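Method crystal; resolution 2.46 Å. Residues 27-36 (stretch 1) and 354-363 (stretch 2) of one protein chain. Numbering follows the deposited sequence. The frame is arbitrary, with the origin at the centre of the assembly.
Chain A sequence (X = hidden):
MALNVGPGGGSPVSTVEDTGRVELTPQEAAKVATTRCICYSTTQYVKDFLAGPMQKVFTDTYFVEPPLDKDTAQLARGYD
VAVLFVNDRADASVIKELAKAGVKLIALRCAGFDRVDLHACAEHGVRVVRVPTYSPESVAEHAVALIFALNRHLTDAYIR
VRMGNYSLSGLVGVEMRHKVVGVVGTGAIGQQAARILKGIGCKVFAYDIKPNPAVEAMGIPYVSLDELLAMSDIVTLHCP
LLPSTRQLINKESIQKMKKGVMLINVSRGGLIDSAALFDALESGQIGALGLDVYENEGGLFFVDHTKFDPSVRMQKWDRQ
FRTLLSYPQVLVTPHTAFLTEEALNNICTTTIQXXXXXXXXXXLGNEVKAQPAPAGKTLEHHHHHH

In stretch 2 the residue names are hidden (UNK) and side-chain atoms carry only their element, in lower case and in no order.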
# COMPACT_ATOMS: atom_id res chain seq x y z
N GLN A 27 0.68 24.22 -48.79
CA GLN A 27 0.27 25.57 -48.42
C GLN A 27 -0.75 25.56 -47.28
O GLN A 27 -0.70 26.39 -46.37
CB GLN A 27 -0.31 26.35 -49.60
CG GLN A 27 -0.71 27.75 -49.15
CD GLN A 27 0.48 28.54 -48.61
OE1 GLN A 27 1.64 28.27 -48.97
NE2 GLN A 27 0.22 29.40 -47.63
N GLU A 28 -1.68 24.61 -47.33
CA GLU A 28 -2.64 24.47 -46.24
C GLU A 28 -1.97 24.09 -44.96
O GLU A 28 -2.51 24.35 -43.89
CB GLU A 28 -3.69 23.41 -46.57
CG GLU A 28 -4.43 23.63 -47.88
CD GLU A 28 -4.81 22.33 -48.55
OE1 GLU A 28 -5.61 21.57 -47.94
OE2 GLU A 28 -4.30 22.05 -49.66
N ALA A 29 -0.78 23.49 -45.04
CA ALA A 29 -0.07 23.15 -43.81
C ALA A 29 0.57 24.39 -43.20
O ALA A 29 0.61 24.54 -41.98
CB ALA A 29 0.97 22.06 -44.08
N ALA A 30 1.01 25.32 -44.04
CA ALA A 30 1.63 26.53 -43.54
C ALA A 30 0.60 27.44 -42.93
O ALA A 30 0.84 28.09 -41.91
CB ALA A 30 2.37 27.26 -44.68
N LYS A 31 -0.60 27.42 -43.52
CA LYS A 31 -1.69 28.22 -42.99
C LYS A 31 -2.17 27.59 -41.68
O LYS A 31 -2.41 28.30 -40.69
CB LYS A 31 -2.81 28.34 -44.02
CG LYS A 31 -4.08 29.00 -43.49
CD LYS A 31 -5.10 29.19 -44.61
CE LYS A 31 -6.41 29.81 -44.12
NZ LYS A 31 -7.39 29.92 -45.26
N VAL A 32 -2.26 26.26 -41.64
CA VAL A 32 -2.67 25.58 -40.41
C VAL A 32 -1.63 25.82 -39.32
O VAL A 32 -1.97 26.12 -38.18
CB VAL A 32 -2.84 24.08 -40.61
CG1 VAL A 32 -2.93 23.36 -39.23
CG2 VAL A 32 -4.04 23.78 -41.50
N ALA A 33 -0.36 25.76 -39.70
CA ALA A 33 0.76 25.93 -38.78
C ALA A 33 0.73 27.29 -38.06
O ALA A 33 1.21 27.41 -36.92
CB ALA A 33 2.07 25.76 -39.54
N THR A 34 0.16 28.31 -38.70
CA THR A 34 0.11 29.65 -38.12
C THR A 34 -0.91 29.72 -36.98
O THR A 34 -1.02 30.74 -36.31
CB THR A 34 -0.26 30.74 -39.19
OG1 THR A 34 -1.61 30.53 -39.63
CG2 THR A 34 0.69 30.70 -40.40
N THR A 35 -1.68 28.66 -36.80
CA THR A 35 -2.61 28.61 -35.68
C THR A 35 -1.88 28.66 -34.33
O THR A 35 -0.84 28.01 -34.18
CB THR A 35 -3.51 27.34 -35.72
OG1 THR A 35 -4.10 27.21 -37.03
CG2 THR A 35 -4.60 27.42 -34.68
N ARG A 36 -2.40 29.45 -33.40
CA ARG A 36 -1.88 29.55 -32.03
C ARG A 36 -2.83 28.82 -31.09
O ARG A 36 -3.98 29.24 -30.90
CB ARG A 36 -1.73 31.00 -31.58
CG ARG A 36 -0.54 31.75 -32.17
CD ARG A 36 -0.54 33.19 -31.71
NE ARG A 36 -0.35 33.32 -30.26
CZ ARG A 36 0.82 33.31 -29.63
NH1 ARG A 36 1.95 33.15 -30.29
NH2 ARG A 36 0.85 33.45 -28.31
N UNK A 354 -9.65 18.21 -36.29
CA UNK A 354 -10.72 19.14 -35.92
C UNK A 354 -10.22 20.58 -36.03
O UNK A 354 -10.93 21.45 -36.53
n UNK A 354 -12.58 17.40 -33.15
c UNK A 354 -11.23 18.91 -34.49
o UNK A 354 -12.87 17.35 -35.39
c UNK A 354 -12.29 17.81 -34.39
N UNK A 355 -9.00 20.84 -35.53
CA UNK A 355 -8.40 22.16 -35.64
C UNK A 355 -8.18 22.55 -37.10
O UNK A 355 -8.53 23.66 -37.51
c UNK A 355 -7.02 22.29 -34.96
c UNK A 355 -7.94 22.45 -32.55
c UNK A 355 -6.50 23.72 -35.15
c UNK A 355 -6.99 21.77 -33.51
N UNK A 356 -7.61 21.64 -37.88
CA UNK A 356 -7.25 21.92 -39.27
C UNK A 356 -8.49 22.24 -40.07
O UNK A 356 -8.49 23.23 -40.82
c UNK A 356 -6.51 20.76 -39.88
N UNK A 357 -9.54 21.44 -39.91
CA UNK A 357 -10.79 21.68 -40.65
C UNK A 357 -11.34 23.07 -40.36
O UNK A 357 -11.79 23.77 -41.28
c UNK A 357 -11.87 20.67 -40.30
o UNK A 357 -10.68 19.09 -41.64
c UNK A 357 -11.57 19.28 -40.78
o UNK A 357 -12.28 18.38 -40.29
N UNK A 358 -11.30 23.44 -39.07
CA UNK A 358 -11.72 24.76 -38.61
C UNK A 358 -10.90 25.85 -39.33
O UNK A 358 -11.47 26.79 -39.87
c UNK A 358 -10.68 28.44 -35.96
o UNK A 358 -12.06 30.40 -35.73
c UNK A 358 -11.92 29.07 -36.04
c UNK A 358 -13.03 28.36 -36.44
c UNK A 358 -12.91 27.03 -36.76
c UNK A 358 -11.58 24.91 -37.08
c UNK A 358 -11.68 26.37 -36.69
c UNK A 358 -10.56 27.10 -36.29
N UNK A 359 -9.58 25.71 -39.30
CA UNK A 359 -8.65 26.65 -39.93
C UNK A 359 -8.84 26.75 -41.47
O UNK A 359 -8.76 27.84 -42.07
c UNK A 359 -6.84 26.34 -38.15
c UNK A 359 -7.19 26.24 -39.66
c UNK A 359 -6.25 27.11 -40.53
N UNK A 360 -9.10 25.61 -42.08
CA UNK A 360 -9.25 25.49 -43.51
C UNK A 360 -10.69 25.73 -43.88
O UNK A 360 -11.08 25.61 -45.04
c UNK A 360 -8.79 24.12 -43.99
c UNK A 360 -6.62 25.16 -44.51
c UNK A 360 -6.87 22.63 -44.55
c UNK A 360 -7.29 23.94 -43.88
N UNK A 361 -11.49 26.05 -42.87
CA UNK A 361 -12.87 26.43 -43.16
C UNK A 361 -13.72 25.31 -43.76
O UNK A 361 -14.68 25.58 -44.48
o UNK A 361 -14.89 28.22 -43.05
o UNK A 361 -14.47 29.10 -45.04
c UNK A 361 -12.87 27.63 -44.10
c UNK A 361 -14.17 28.37 -44.06
N UNK A 362 -13.34 24.06 -43.48
CA UNK A 362 -14.11 22.89 -43.92
C UNK A 362 -15.32 22.66 -43.01
O UNK A 362 -15.40 23.23 -41.94
c UNK A 362 -13.22 21.65 -43.93
n UNK A 362 -8.04 19.44 -46.22
c UNK A 362 -11.20 20.46 -44.67
n UNK A 362 -9.29 18.39 -44.60
n UNK A 362 -9.99 20.41 -45.49
c UNK A 362 -9.11 19.41 -45.44
c UNK A 362 -12.09 21.66 -44.96
N UNK A 363 -16.28 21.84 -43.46
CA UNK A 363 -17.38 21.53 -42.53
C UNK A 363 -16.87 20.71 -41.36
O UNK A 363 -16.16 19.72 -41.56
c UNK A 363 -16.50 21.27 -44.80
c UNK A 363 -17.57 20.25 -44.57
c UNK A 363 -18.37 20.75 -43.41
O HOH W 1 -8.78 21.49 -48.19

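Position 354 carries two side-chain carbons, the second bearing one oxygen and one nitrogen: an amide on a short stem. It lies out of reach of stretch 1, and its polar atoms are satisfied elsewhere in the structure. This is Asn354.

Position 355 has four carbons, forked at the first, with one arm two carbons long. Its CA-to-CB bond points toward stretch 1, and a carbon of the fork lies against the methyl of Thr35. That beta-branched pattern is isoleucine, Ile355, with CG2 4.2 Å from CG2 of Thr35.

At position 356 a single carbon ends the side chain, and it packs against Val32, so the residue is Ala356. The small residue sits where the helices draw near, its CA 6.0 Å from CA of Val32. Its CB lies 4.2 Å from CG2 of Val32.

Position 357 shows two carbons, the second carrying two oxygens. Its CA-to-CB bond points away from stretch 1; the end of the side chain comes nearer without touching. A carboxylate on so short a stem is aspartate, Asp357.

Position 358 has one carbon, then a six-carbon ring bearing an oxygen, and makes no contact with stretch 1. Only tyrosine fits: Tyr358.

Position 359 has one carbon carrying two more, a compact fork that meets Lys31, Val32 and Thr35. Its CA-to-CB bond points toward stretch 1. This is Val359. CG1 lies 3.9 Å from CA of Val32, close enough to pack on the opposing backbone, while CG2 approaches OG1 of Thr35 at 3.1 Å. OG1 of Thr35 already donates to O of Val32 at 2.7 Å, so its proton is committed within its own stretch. The backbone joins in as well, with Val359 O 3.7 Å from CE of Lys31.

Position 360 has four carbons forked at the second. Its CA-to-CB bond runs sideways, but the end of the side chain comes nearer and touches Glu28, Lys31 and Val32. The fork marks leucine, Leu360: CG is 4.0 Å from CG2 of Val32, CD1 is 3.8 Å from OE1 of Glu28, and CD2 is 4.3 Å from CD of Lys31.

Position 361 again has two carbons and two terminal oxygens, and makes no contact with stretch 1. It is Asp361, whose positive phi of 65° belongs to a Schellman motif closing the helix.

Position 362 runs three carbons, a nitrogen, then a carbon with two more nitrogens, its end near Glu28: a guanidinium, hence Arg362. NH1 makes a salt bridge with OD1 of Asp357 at 3.3 Å, its hydrogen bond weak. NH2 forms a long salt bridge with OE1 of Glu28 at 3.7 Å. Water 1 links the same pair, its O donating to OE1 of Glu28 at 3.2 Å and accepting from NH2 of Arg362 at 2.9 Å.

Position 363 has three carbons closing a ring onto the backbone nitrogen, Pro363, out of reach.

The contact works as a small apolar crossing. The helix axes cross at 101°, and Val32 meets Ala356, Val359 and Leu360. The rule is a one-carbon side chain at the close approach, bulkier neighbours packing on the same valine, and charge at the margin, where Glu28 and Arg362 add a water-bridged link. No direct hydrogen bond spans the stretches, which together bury 390 Å².

Stretch 2 (354-363) NIADYVLDRP
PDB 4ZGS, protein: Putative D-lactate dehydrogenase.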